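Local coordinates for protein transcription activator HlyU (Vibrio vulnificus, PDB 3JTH) that activates transcription, probably by binding promoter DNA as a dimer of winged helix-turn-helix subunits of the ArsR family, at residues K80-E83 and V84-M87; N22-R25 and L26-L29; E7-S10 and A11-V14. All coordinates share one frame; numbering follows the deposited sequence.

In the fold
All three contacts are local, each along about two turns of helix or at a helix start, and all three touch the second subunit. In contact 3 (7-14) the helix 2-20 carries Ser10 and Ala13, which meet Gln27 and Leu26 of contact 2 (22-29) in the other subunit, although within one chain the two centres lie about 22 Å apart. Contact 1 (80-87) opens the helix 82-94, which brings Met87 against Met87 of the second subunit. Contacts 1 and 2, with centres about 14 Å apart, touch directly where Val84 CG2 packs on Leu29 CD1 at 4.1 Å. Helices 39-46 and 50-62 form the helix-turn-helix, whose second helix, 50-62, probably reads DNA.

Contact 1 of 3, residues K80-E83 and V84-M87; sequences KSEE and VKAM
Lys85 reaches back over the first turn of its helix toward Ser81 and Glu82, and its chain can be followed from CB outward. CB lies beside the carbonyl oxygens of Ser81 and Glu82; Lys85 CG, 3.4 Å from Ser81 O, continues along the same carbonyl. With CG anti to its own carbonyl carbon (chi1 -76°) and the rest of the chain extended, CD runs on past Ser81 O and meets Glu82 OE1. Lys85 CE then passes Lys80 O at 3.8 Å. Lys85 NZ ends 3.5 Å from Glu82 OE2 in a rather long salt bridge. Glu82 supplies the other half by bending at chi2 (-53°), which folds its carboxylate over toward the lysine. Long, flexible chains suit this solvent-facing side.

Ser81 does the work at the helix start. Ser81 OG accepts from Val84 N at 3.0 Å in a nearly straight bond (168°), a job for which a short hydroxyl side chain is well fitted. Val84 CG1 lies 3.3 Å from Ser81 OG, while the valine as a whole turns to Leu16 and Leu65, where a compact branched chain fits the buried interior. Regular bonds follow, among them Met87 N to Glu83 O at 3.0 Å; Met87 is a selenomethionine. The arrangement is a serine N-cap, here opening the C-terminal helix, which follows the wing and packs against the second subunit in this winged-helix dimer.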
ATOM      1  N   LYS A  80      -2.225 -11.805  10.490  1.00 36.98           N
ATOM      2  CA  LYS A  80      -1.012 -12.489  10.906  1.00 39.33           C
ATOM      3  C   LYS A  80       0.211 -11.587  11.052  1.00 38.77           C
ATOM      4  O   LYS A  80       0.715 -11.392  12.161  1.00 41.02           O
ATOM      5  CB  LYS A  80      -0.695 -13.636   9.942  1.00 40.27           C
ATOM      6  CG  LYS A  80       0.549 -14.445  10.316  1.00 43.19           C
ATOM      7  CD  LYS A  80       0.716 -15.669   9.423  1.00 43.94           C
ATOM      8  CE  LYS A  80       1.888 -16.533   9.881  1.00 48.71           C
ATOM      9  NZ  LYS A  80       1.970 -17.822   9.131  1.00 47.98           N
ATOM     10  N   SER A  81       0.693 -11.040   9.941  1.00 36.17           N
ATOM     11  CA  SER A  81       1.888 -10.197   9.979  1.00 34.89           C
ATOM     12  C   SER A  81       1.691  -8.851  10.675  1.00 36.04           C
ATOM     13  O   SER A  81       0.644  -8.205  10.538  1.00 34.15           O
ATOM     14  CB  SER A  81       2.425  -9.958   8.562  1.00 37.22           C
ATOM     15  OG  SER A  81       1.862  -8.793   7.971  1.00 34.85           O
ATOM     16  N   GLU A  82       2.716  -8.435  11.415  1.00 31.28           N
ATOM     17  CA  GLU A  82       2.693  -7.167  12.128  1.00 32.58           C
ATOM     18  C   GLU A  82       2.638  -5.987  11.165  1.00 31.89           C
ATOM     19  O   GLU A  82       2.102  -4.923  11.493  1.00 31.89           O
ATOM     20  CB  GLU A  82       3.936  -7.038  13.003  1.00 44.86           C
ATOM     21  CG  GLU A  82       3.980  -7.994  14.178  1.00 48.25           C
ATOM     22  CD  GLU A  82       2.721  -7.923  15.027  1.00 51.44           C
ATOM     23  OE1 GLU A  82       2.220  -6.798  15.253  1.00 53.57           O
ATOM     24  OE2 GLU A  82       2.235  -8.986  15.473  1.00 50.60           O
ATOM     25  N   GLU A  83       3.215  -6.165   9.984  1.00 32.83           N
ATOM     26  CA  GLU A  83       3.216  -5.103   8.991  1.00 32.88           C
ATOM     27  C   GLU A  83       1.791  -4.818   8.486  1.00 31.13           C
ATOM     28  O   GLU A  83       1.350  -3.670   8.463  1.00 29.44           O
ATOM     29  CB  GLU A  83       4.116  -5.475   7.808  1.00 41.33           C
ATOM     30  CG  GLU A  83       5.618  -5.504   8.109  1.00 44.98           C
ATOM     31  CD  GLU A  83       6.044  -6.737   8.885  1.00 46.36           C
ATOM     32  OE1 GLU A  83       5.498  -7.826   8.599  1.00 47.92           O
ATOM     33  OE2 GLU A  83       6.928  -6.622   9.767  1.00 46.99           O
ATOM     34  N   VAL A  84       1.063  -5.856   8.089  1.00 29.37           N
ATOM     35  CA  VAL A  84      -0.288  -5.630   7.600  1.00 30.19           C
ATOM     36  C   VAL A  84      -1.171  -5.064   8.717  1.00 28.79           C
ATOM     37  O   VAL A  84      -1.993  -4.179   8.469  1.00 29.26           O
ATOM     38  CB  VAL A  84      -0.914  -6.916   7.035  1.00 33.97           C
ATOM     39  CG1 VAL A  84      -1.342  -7.855   8.161  1.00 37.65           C
ATOM     40  CG2 VAL A  84      -2.086  -6.555   6.138  1.00 36.39           C
ATOM     41  N   LYS A  85      -0.991  -5.565   9.939  1.00 27.75           N
ATOM     42  CA  LYS A  85      -1.767  -5.078  11.074  1.00 29.60           C
ATOM     43  C   LYS A  85      -1.624  -3.565  11.218  1.00 29.88           C
ATOM     44  O   LYS A  85      -2.613  -2.862  11.422  1.00 30.03           O
ATOM     45  CB  LYS A  85      -1.331  -5.758  12.381  1.00 34.20           C
ATOM     46  CG  LYS A  85      -1.829  -7.194  12.567  1.00 36.52           C
ATOM     47  CD  LYS A  85      -1.282  -7.808  13.862  1.00 40.03           C
ATOM     48  CE  LYS A  85      -1.787  -9.235  14.070  1.00 42.75           C
ATOM     49  NZ  LYS A  85      -1.151  -9.879  15.256  1.00 45.35           N
ATOM     50  N   ALA A  86      -0.393  -3.070  11.115  1.00 31.75           N
ATOM     51  CA  ALA A  86      -0.120  -1.641  11.233  1.00 31.35           C
ATOM     52  C   ALA A  86      -0.692  -0.834  10.059  1.00 30.72           C
ATOM     53  O   ALA A  86      -1.326   0.204  10.257  1.00 29.57           O
ATOM     54  CB  ALA A  86       1.384  -1.416  11.345  1.00 43.13           C
HETATM   55  N   MSE A  87      -0.465  -1.302   8.836  1.00 27.84           N
HETATM   56  CA  MSE A  87      -0.993  -0.616   7.659  1.00 29.45           C
HETATM   57  C   MSE A  87      -2.516  -0.616   7.726  1.00 28.46           C
HETATM   58  O   MSE A  87      -3.161   0.377   7.390  1.00 25.60           O
HETATM   59  CB  MSE A  87      -0.538  -1.309   6.371  1.00 41.01           C
HETATM   60  CG  MSE A  87       0.853  -0.910   5.890  1.00 49.96           C
HETATM   61 SE   MSE A  87       1.008   0.964   5.366  1.00 69.25          SE
HETATM   62  CE  MSE A  87      -0.813   1.294   4.804  1.00 52.14           C
TER

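Contact 2 of 3, residues N22-R25 and L26-L29; sequences NERR and LQIL
Arg24 and Gln27 lie one turn apart, and their polar ends meet beside the helix. Arg24 sets out with CG anti to the carbonyl carbon and bends at chi2 (-52°), a turn that swings the guanidinium over toward Gln27. The glutamine comes to meet it as an extended chain, Gln27 CG passing Glu23 O at 3.1 Å. The amide lies at the edge of the guanidinium, near its plane, yet the two flat groups are turned 71° against each other. The arginine's strongest partner is Glu7 of the second subunit, a salt bridge that explains why a long cationic chain stands here.

Arg25 takes a different course: it bends at chi3 (-67°), so that Asn22 CB lies 3.1 Å above the Arg25 guanidinium plane, over its centre. NE gives a hydrogen bond to Ala19 O, and the group makes a cation-pi contact with Trp59, tying this helix to its neighbours.

The hydrophobic chains serve the interior. Ile28 CG1 rests 3.1 Å from Arg24 O, and Leu29 CG 3.2 Å from Arg25 O. Ile28 also touches His56 of helix 50-62, and Leu29 touches Val84 and Ile88 of helix 82-94. Leu26 N bonds to Asn22 O at 2.9 Å, the first main-chain bond of the turn. An asparagine at the N-cap followed by an amphipathic turn is the pattern seen here at the start of helix 23-31, a core helix of the ArsR-type winged helix-turn-helix domain.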
ATOM      1  N   ASN A  22      -5.827  -5.043  -3.586  1.00 30.44           N
ATOM      2  CA  ASN A  22      -6.936  -5.730  -4.237  1.00 30.64           C
ATOM      3  C   ASN A  22      -8.179  -5.450  -3.384  1.00 30.46           C
ATOM      4  O   ASN A  22      -8.170  -5.650  -2.177  1.00 30.82           O
ATOM      5  CB  ASN A  22      -6.695  -7.243  -4.314  1.00 29.29           C
ATOM      6  CG  ASN A  22      -7.925  -8.000  -4.799  1.00 31.04           C
ATOM      7  OD1 ASN A  22      -8.150  -8.138  -6.003  1.00 36.18           O
ATOM      8  ND2 ASN A  22      -8.736  -8.471  -3.865  1.00 30.09           N
ATOM      9  N   GLU A  23      -9.244  -4.983  -4.015  1.00 28.33           N
ATOM     10  CA  GLU A  23     -10.469  -4.664  -3.305  1.00 30.41           C
ATOM     11  C   GLU A  23     -10.958  -5.691  -2.280  1.00 29.51           C
ATOM     12  O   GLU A  23     -11.075  -5.389  -1.086  1.00 27.22           O
ATOM     13  CB  GLU A  23     -11.580  -4.403  -4.316  1.00 46.03           C
ATOM     14  CG  GLU A  23     -11.345  -3.168  -5.156  1.00 51.23           C
ATOM     15  CD  GLU A  23     -12.278  -3.106  -6.340  1.00 54.56           C
ATOM     16  OE1 GLU A  23     -12.157  -3.971  -7.229  1.00 56.56           O
ATOM     17  OE2 GLU A  23     -13.136  -2.200  -6.374  1.00 55.22           O
ATOM     18  N   ARG A  24     -11.260  -6.899  -2.743  1.00 26.35           N
ATOM     19  CA  ARG A  24     -11.771  -7.927  -1.851  1.00 26.52           C
ATOM     20  C   ARG A  24     -10.812  -8.335  -0.742  1.00 25.13           C
ATOM     21  O   ARG A  24     -11.239  -8.593   0.381  1.00 25.31           O
ATOM     22  CB  ARG A  24     -12.219  -9.149  -2.656  1.00 32.20           C
ATOM     23  CG  ARG A  24     -13.454  -8.884  -3.511  1.00 37.88           C
ATOM     24  CD  ARG A  24     -14.570  -8.284  -2.657  1.00 40.25           C
ATOM     25  NE  ARG A  24     -15.858  -8.244  -3.346  1.00 43.15           N
ATOM     26  CZ  ARG A  24     -17.006  -7.862  -2.785  1.00 44.34           C
ATOM     27  NH1 ARG A  24     -17.052  -7.476  -1.512  1.00 44.31           N
ATOM     28  NH2 ARG A  24     -18.120  -7.870  -3.504  1.00 48.84           N
ATOM     29  N   ARG A  25      -9.522  -8.392  -1.039  1.00 27.40           N
ATOM     30  CA  ARG A  25      -8.567  -8.758  -0.010  1.00 26.62           C
ATOM     31  C   ARG A  25      -8.488  -7.665   1.061  1.00 26.72           C
ATOM     32  O   ARG A  25      -8.464  -7.958   2.259  1.00 25.24           O
ATOM     33  CB  ARG A  25      -7.178  -8.974  -0.604  1.00 31.62           C
ATOM     34  CG  ARG A  25      -7.093 -10.179  -1.533  1.00 35.98           C
ATOM     35  CD  ARG A  25      -5.638 -10.606  -1.734  1.00 38.22           C
ATOM     36  NE  ARG A  25      -4.848  -9.617  -2.460  1.00 39.00           N
ATOM     37  CZ  ARG A  25      -4.592  -9.675  -3.764  1.00 43.18           C
ATOM     38  NH1 ARG A  25      -5.064 -10.677  -4.493  1.00 41.37           N
ATOM     39  NH2 ARG A  25      -3.846  -8.739  -4.337  1.00 41.76           N
ATOM     40  N   LEU A  26      -8.450  -6.406   0.629  1.00 25.01           N
ATOM     41  CA  LEU A  26      -8.356  -5.309   1.585  1.00 26.97           C
ATOM     42  C   LEU A  26      -9.589  -5.275   2.471  1.00 23.14           C
ATOM     43  O   LEU A  26      -9.493  -5.092   3.684  1.00 26.45           O
ATOM     44  CB  LEU A  26      -8.175  -3.969   0.859  1.00 25.44           C
ATOM     45  CG  LEU A  26      -7.727  -2.836   1.788  1.00 27.97           C
ATOM     46  CD1 LEU A  26      -6.420  -3.226   2.479  1.00 28.60           C
ATOM     47  CD2 LEU A  26      -7.544  -1.546   1.012  1.00 29.46           C
ATOM     48  N   GLN A  27     -10.755  -5.475   1.878  1.00 27.27           N
ATOM     49  CA  GLN A  27     -11.977  -5.463   2.667  1.00 27.98           C
ATOM     50  C   GLN A  27     -11.889  -6.536   3.745  1.00 26.89           C
ATOM     51  O   GLN A  27     -12.274  -6.320   4.889  1.00 24.97           O
ATOM     52  CB  GLN A  27     -13.187  -5.700   1.764  1.00 26.42           C
ATOM     53  CG  GLN A  27     -13.410  -4.578   0.762  1.00 28.40           C
ATOM     54  CD  GLN A  27     -14.566  -4.853  -0.195  1.00 31.45           C
ATOM     55  OE1 GLN A  27     -14.738  -4.153  -1.196  1.00 31.51           O
ATOM     56  NE2 GLN A  27     -15.359  -5.872   0.110  1.00 29.00           N
ATOM     57  N   ILE A  28     -11.366  -7.695   3.367  1.00 26.73           N
ATOM     58  CA  ILE A  28     -11.213  -8.803   4.293  1.00 26.14           C
ATOM     59  C   ILE A  28     -10.189  -8.443   5.365  1.00 27.11           C
ATOM     60  O   ILE A  28     -10.416  -8.664   6.552  1.00 27.77           O
ATOM     61  CB  ILE A  28     -10.743 -10.073   3.562  1.00 24.31           C
ATOM     62  CG1 ILE A  28     -11.866 -10.594   2.659  1.00 26.51           C
ATOM     63  CG2 ILE A  28     -10.309 -11.117   4.577  1.00 25.66           C
ATOM     64  CD1 ILE A  28     -11.407 -11.654   1.670  1.00 27.53           C
ATOM     65  N   LEU A  29      -9.056  -7.896   4.943  1.00 23.43           N
ATOM     66  CA  LEU A  29      -8.026  -7.516   5.898  1.00 23.80           C
ATOM     67  C   LEU A  29      -8.555  -6.464   6.876  1.00 24.81           C
ATOM     68  O   LEU A  29      -8.296  -6.538   8.078  1.00 26.34           O
ATOM     69  CB  LEU A  29      -6.814  -6.977   5.148  1.00 23.13           C
ATOM     70  CG  LEU A  29      -6.030  -8.042   4.369  1.00 24.36           C
ATOM     71  CD1 LEU A  29      -5.029  -7.369   3.444  1.00 22.23           C
ATOM     72  CD2 LEU A  29      -5.344  -8.982   5.350  1.00 23.87           C
TER

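Contact 3 of 3, residues E7-S10 and A11-V14; sequences EQNS and AKAV
The backbone from Glu7 to Val14 is regular alpha helix, with i to i+4 bonds that run from a bent one, Ala11 N to Glu7 O at 3.2 Å (145° at the hydrogen), to a straighter one, Ala13 N to Asn9 O at 2.8 Å (165°). Among the side chains, Lys12 and Asn9 join, three residues apart. The lysine chain is extended and lies along the helix toward its start, so that CG, CD and CE pass Gln8 O in turn, Lys12 CG at 3.2 Å. Lys12 NZ then donates to Asn9 OD1 at 3.0 Å, approaching from somewhat out of the carbonyl plane, and stands 3.7 Å from Gln8 CB. Asn9 offers that oxygen because its CG is anti to the carbonyl carbon (chi1 -61°), which sends the short amide toward the lysine. A long amine and a short amide suit a surface where the chain can drape over the turn.

Small residues stand at Ser10, Ala11 and Ala13, with Val14 beyond. Ala11 CB sits 3.4 Å from Gln8 O, and Ala13 CB lies over the oxygens of Asn9 and Ser10. Val14 lays CG2 3.1 Å from Ser10 O. Ser10, a small polar residue in a buried place, brings its OG close to the Gln27 side chain of the second subunit.

This stretch belongs to the long helix 2-20; its centre is about 19 Å from the centre of its own chain, and it packs on the partner: Ala13 against Leu26 and Val14 against Asn22 beside helix 23-31 of the second subunit, with Asn9 and Lys12 meeting Tyr95 just beyond that subunit's helix 82-94.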
ATOM      1  N   GLU A   7      16.964   0.349  -1.346  1.00 53.93           N
ATOM      2  CA  GLU A   7      16.607  -0.581  -2.409  1.00 50.83           C
ATOM      3  C   GLU A   7      15.966  -1.861  -1.871  1.00 48.09           C
ATOM      4  O   GLU A   7      14.927  -2.306  -2.364  1.00 46.74           O
ATOM      5  CB  GLU A   7      17.863  -0.949  -3.201  1.00 69.49           C
ATOM      6  CG  GLU A   7      17.677  -2.072  -4.206  1.00 70.93           C
ATOM      7  CD  GLU A   7      18.938  -2.905  -4.376  1.00 71.79           C
ATOM      8  OE1 GLU A   7      19.262  -3.691  -3.458  1.00 71.59           O
ATOM      9  OE2 GLU A   7      19.609  -2.770  -5.422  1.00 72.52           O
ATOM     10  N   GLN A   8      16.600  -2.441  -0.859  1.00 42.45           N
ATOM     11  CA  GLN A   8      16.137  -3.683  -0.259  1.00 40.45           C
ATOM     12  C   GLN A   8      14.853  -3.524   0.541  1.00 37.04           C
ATOM     13  O   GLN A   8      14.012  -4.428   0.566  1.00 34.76           O
ATOM     14  CB  GLN A   8      17.242  -4.269   0.624  1.00104.68           C
ATOM     15  CG  GLN A   8      18.550  -4.512  -0.128  1.00108.30           C
ATOM     16  CD  GLN A   8      19.627  -5.126   0.741  1.00109.50           C
ATOM     17  OE1 GLN A   8      19.499  -6.260   1.199  1.00112.74           O
ATOM     18  NE2 GLN A   8      20.699  -4.377   0.971  1.00111.69           N
ATOM     19  N   ASN A   9      14.689  -2.379   1.189  1.00 55.34           N
ATOM     20  CA  ASN A   9      13.483  -2.158   1.969  1.00 54.06           C
ATOM     21  C   ASN A   9      12.321  -1.737   1.084  1.00 52.63           C
ATOM     22  O   ASN A   9      11.195  -2.164   1.311  1.00 52.93           O
ATOM     23  CB  ASN A   9      13.738  -1.132   3.072  1.00 52.43           C
ATOM     24  CG  ASN A   9      14.802  -1.599   4.049  1.00 52.81           C
ATOM     25  OD1 ASN A   9      14.909  -2.794   4.334  1.00 51.11           O
ATOM     26  ND2 ASN A   9      15.590  -0.663   4.568  1.00 52.60           N
ATOM     27  N   SER A  10      12.583  -0.911   0.074  1.00 49.83           N
ATOM     28  CA  SER A  10      11.519  -0.505  -0.835  1.00 48.50           C
ATOM     29  C   SER A  10      10.946  -1.795  -1.424  1.00 46.81           C
ATOM     30  O   SER A  10       9.741  -1.908  -1.658  1.00 46.84           O
ATOM     31  CB  SER A  10      12.067   0.389  -1.957  1.00 49.96           C
ATOM     32  OG  SER A  10      12.898  -0.334  -2.849  1.00 50.37           O
ATOM     33  N   ALA A  11      11.818  -2.775  -1.649  1.00 37.23           N
ATOM     34  CA  ALA A  11      11.388  -4.056  -2.189  1.00 37.36           C
ATOM     35  C   ALA A  11      10.484  -4.791  -1.191  1.00 35.48           C
ATOM     36  O   ALA A  11       9.462  -5.349  -1.576  1.00 32.52           O
ATOM     37  CB  ALA A  11      12.607  -4.920  -2.540  1.00 49.67           C
ATOM     38  N   LYS A  12      10.855  -4.782   0.089  1.00 41.35           N
ATOM     39  CA  LYS A  12      10.061  -5.456   1.121  1.00 42.03           C
ATOM     40  C   LYS A  12       8.706  -4.769   1.264  1.00 41.18           C
ATOM     41  O   LYS A  12       7.675  -5.421   1.430  1.00 40.83           O
ATOM     42  CB  LYS A  12      10.800  -5.434   2.463  1.00 56.00           C
ATOM     43  CG  LYS A  12      12.084  -6.236   2.445  1.00 58.39           C
ATOM     44  CD  LYS A  12      13.105  -5.713   3.429  1.00 60.92           C
ATOM     45  CE  LYS A  12      14.443  -6.416   3.170  1.00 62.21           C
ATOM     46  NZ  LYS A  12      15.645  -5.677   3.674  1.00 63.67           N
ATOM     47  N   ALA A  13       8.715  -3.445   1.195  1.00 38.15           N
ATOM     48  CA  ALA A  13       7.487  -2.680   1.296  1.00 37.44           C
ATOM     49  C   ALA A  13       6.574  -3.018   0.118  1.00 36.93           C
ATOM     50  O   ALA A  13       5.384  -3.263   0.303  1.00 37.47           O
ATOM     51  CB  ALA A  13       7.803  -1.191   1.308  1.00 30.81           C
ATOM     52  N   VAL A  14       7.128  -3.040  -1.091  1.00 41.38           N
ATOM     53  CA  VAL A  14       6.326  -3.351  -2.274  1.00 41.12           C
ATOM     54  C   VAL A  14       5.704  -4.737  -2.179  1.00 39.65           C
ATOM     55  O   VAL A  14       4.638  -4.983  -2.743  1.00 39.82           O
ATOM     56  CB  VAL A  14       7.162  -3.257  -3.562  1.00 40.81           C
ATOM     57  CG1 VAL A  14       6.368  -3.796  -4.738  1.00 38.48           C
ATOM     58  CG2 VAL A  14       7.557  -1.804  -3.812  1.00 41.73           C
TER